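Local coordinates for protein S-adenosyl-L-methionine methyl transferase (Ruegeria pomeroyi DSS-3, PDB 3IHT) that binds S-adenosylmethionine in a Rossmann-like fold and probably transfers its methyl group to an acceptor, at residues H32-T37 against H56-H61. Sequence-based numbering, arbitrary orientation. Where two conformers were deposited one is given.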
loop_
_atom_site.group_PDB
_atom_site.type_symbol
_atom_site.label_atom_id
_atom_site.label_comp_id
_atom_site.label_asym_id
_atom_site.label_seq_id
_atom_site.Cartn_x
_atom_site.Cartn_y
_atom_site.Cartn_z
ATOM N N HIS A 32 -13.685 11.628 -7.536
ATOM C CA HIS A 32 -13.944 12.687 -8.501
ATOM C C HIS A 32 -14.583 12.106 -9.774
ATOM O O HIS A 32 -15.600 12.611 -10.244
ATOM C CB HIS A 32 -12.637 13.421 -8.834
ATOM C CG HIS A 32 -12.775 14.486 -9.876
ATOM N ND1 HIS A 32 -13.556 15.614 -9.704
ATOM C CD2 HIS A 32 -12.222 14.596 -11.110
ATOM C CE1 HIS A 32 -13.486 16.363 -10.793
ATOM N NE2 HIS A 32 -12.659 15.783 -11.647
ATOM N N ALA A 33 -13.982 11.037 -10.298
ATOM C CA ALA A 33 -14.443 10.418 -11.548
ATOM C C ALA A 33 -15.866 9.846 -11.422
ATOM O O ALA A 33 -16.680 10.008 -12.338
ATOM C CB ALA A 33 -13.464 9.363 -12.055
ATOM N N ILE A 34 -16.184 9.235 -10.267
ATOM C CA ILE A 34 -17.532 8.732 -10.015
ATOM C C ILE A 34 -18.545 9.891 -10.054
ATOM O O ILE A 34 -19.586 9.819 -10.726
ATOM C CB ILE A 34 -17.636 7.947 -8.650
ATOM C CG1 ILE A 34 -16.845 6.632 -8.728
ATOM C CG2 ILE A 34 -19.142 7.725 -8.253
ATOM C CD1 ILE A 34 -16.501 6.018 -7.333
ATOM N N ALA A 35 -18.238 10.977 -9.361
ATOM C CA ALA A 35 -19.118 12.147 -9.348
ATOM C C ALA A 35 -19.333 12.733 -10.742
ATOM O O ALA A 35 -20.470 13.084 -11.137
ATOM C CB ALA A 35 -18.553 13.227 -8.397
ATOM N N GLN A 36 -18.237 12.835 -11.473
ATOM C CA GLN A 36 -18.221 13.408 -12.817
ATOM C C GLN A 36 -18.933 12.536 -13.842
ATOM O O GLN A 36 -19.250 13.028 -14.928
ATOM C CB GLN A 36 -16.787 13.610 -13.284
ATOM C CG GLN A 36 -16.088 14.754 -12.593
ATOM C CD GLN A 36 -16.581 16.087 -13.102
ATOM O OE1 GLN A 36 -16.571 16.334 -14.319
ATOM N NE2 GLN A 36 -17.039 16.946 -12.193
ATOM N N THR A 37 -19.188 11.278 -13.505
ATOM C CA THR A 37 -19.897 10.345 -14.395
ATOM C C THR A 37 -21.244 9.859 -13.856
ATOM O O THR A 37 -21.811 8.893 -14.384
ATOM C CB THR A 37 -19.009 9.126 -14.754
ATOM O OG1 THR A 37 -18.585 8.453 -13.572
ATOM C CG2 THR A 37 -17.765 9.594 -15.581
ATOM N N HIS A 56 -13.074 -2.507 -3.391
ATOM C CA HIS A 56 -13.862 -2.302 -2.179
ATOM C C HIS A 56 -14.326 -0.855 -2.083
ATOM O O HIS A 56 -15.475 -0.583 -1.736
ATOM C CB HIS A 56 -13.039 -2.668 -0.951
ATOM C CG HIS A 56 -13.841 -2.756 0.324
ATOM N ND1 HIS A 56 -13.985 -1.694 1.189
ATOM C CD2 HIS A 56 -14.546 -3.779 0.867
ATOM C CE1 HIS A 56 -14.731 -2.061 2.221
ATOM N NE2 HIS A 56 -15.091 -3.322 2.043
ATOM N N HIS A 57 -13.419 0.068 -2.410
ATOM C CA HIS A 57 -13.731 1.500 -2.409
ATOM C C HIS A 57 -14.819 1.830 -3.433
ATOM O O HIS A 57 -15.774 2.557 -3.120
ATOM C CB HIS A 57 -12.463 2.325 -2.693
ATOM C CG HIS A 57 -12.575 3.744 -2.243
ATOM N ND1 HIS A 57 -12.456 4.101 -0.912
ATOM C CD2 HIS A 57 -12.845 4.883 -2.926
ATOM C CE1 HIS A 57 -12.605 5.411 -0.808
ATOM N NE2 HIS A 57 -12.862 5.907 -2.009
ATOM N N LEU A 58 -14.695 1.285 -4.641
ATOM C CA LEU A 58 -15.696 1.479 -5.677
ATOM C C LEU A 58 -17.063 0.960 -5.231
ATOM O O LEU A 58 -18.079 1.623 -5.443
ATOM C CB LEU A 58 -15.297 0.797 -6.992
ATOM C CG LEU A 58 -14.117 1.428 -7.766
ATOM C CD1 LEU A 58 -13.708 0.506 -8.943
ATOM C CD2 LEU A 58 -14.467 2.813 -8.265
ATOM N N ARG A 59 -17.077 -0.217 -4.614
ATOM C CA ARG A 59 -18.337 -0.801 -4.144
ATOM C C ARG A 59 -19.030 0.127 -3.145
ATOM O O ARG A 59 -20.253 0.198 -3.117
ATOM C CB ARG A 59 -18.115 -2.183 -3.520
ATOM C CG ARG A 59 -17.657 -3.268 -4.480
ATOM C CD ARG A 59 -17.625 -4.627 -3.780
ATOM N NE ARG A 59 -18.885 -4.939 -3.089
ATOM C CZ ARG A 59 -19.843 -5.724 -3.568
ATOM N NH1 ARG A 59 -19.693 -6.322 -4.735
ATOM N NH2 ARG A 59 -20.947 -5.938 -2.856
ATOM N N GLN A 60 -18.261 0.834 -2.318
ATOM C CA GLN A 60 -18.807 1.757 -1.327
ATOM C C GLN A 60 -19.332 3.064 -1.960
ATOM O O GLN A 60 -20.319 3.647 -1.487
ATOM C CB GLN A 60 -17.741 2.067 -0.262
ATOM C CG GLN A 60 -18.221 2.901 0.919
ATOM C CD GLN A 60 -17.256 2.871 2.112
ATOM O OE1 GLN A 60 -16.756 1.815 2.498
ATOM N NE2 GLN A 60 -17.040 4.017 2.716
ATOM N N HIS A 61 -18.663 3.538 -3.019
ATOM C CA HIS A 61 -18.932 4.854 -3.601
ATOM C C HIS A 61 -19.772 4.894 -4.886
ATOM O O HIS A 61 -20.356 5.913 -5.206
ATOM C CB HIS A 61 -17.597 5.593 -3.813
ATOM C CG HIS A 61 -16.990 6.050 -2.531
ATOM N ND1 HIS A 61 -17.153 7.333 -2.049
ATOM C CD2 HIS A 61 -16.266 5.383 -1.602
ATOM C CE1 HIS A 61 -16.559 7.425 -0.867
ATOM N NE2 HIS A 61 -16.014 6.257 -0.577
#
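Within 32-37, Ile34 alone touches 56-61, its CD1 methyl lying 3.7 Å from His61 CB and 3.9 Å from Leu58 CD2. Both partners sit one turn apart on the second helix, and CD1 reaches the two of them at once. The approaches differ: the isoleucine crosses the His61 side chain at about a right angle but meets Leu58 at a slant. Its other branch does separate work, CG2 packing 3.7 Å from the backbone O of His61. Chi1 of -68° separates the branches, setting CG1 opposite the carbonyl carbon and CG2 opposite the backbone N, and a near-anti chi2 of 161° carries CD1 out toward Leu58 and His61. The backbones stay apart, the nearest CA atoms, those of Ile34 and His61, being 7.6 Å from each other.

His61 offers its CB here while the imidazole turns from Ile34; ring atom CD2 rests over the border of one face of the His57 ring, 3.5 Å from the ring plane. Just beyond Ile34, Thr37 OG1 donates to Ala33 O over 2.8 Å, tilted 27° from the carbonyl plane. Arg65 bonds to Thr37 OG1 and Ile34 O, and Val62 also packs on Ile34.

The two helices pack together beside the sheet of a Rossmann-like class I methyltransferase, strand order 3-2-1-4-5-7-6, where Ala33 and Ile34 meet Leu109 of strand 107-112. Helix 53-61 follows the loop of Gly50 and Gly52 that leaves strand 44-47, and its first turn supplies the cofactor-binding Arg53 and Thr54. With 138 Å² buried in a small, mostly aliphatic interface, the chemistry implies cohesion by dispersion and the hydrophobic effect, while polar bonds lie around it: His57 to Glu31 and to Ser14 of the second subunit, Arg65 to Ile34 O.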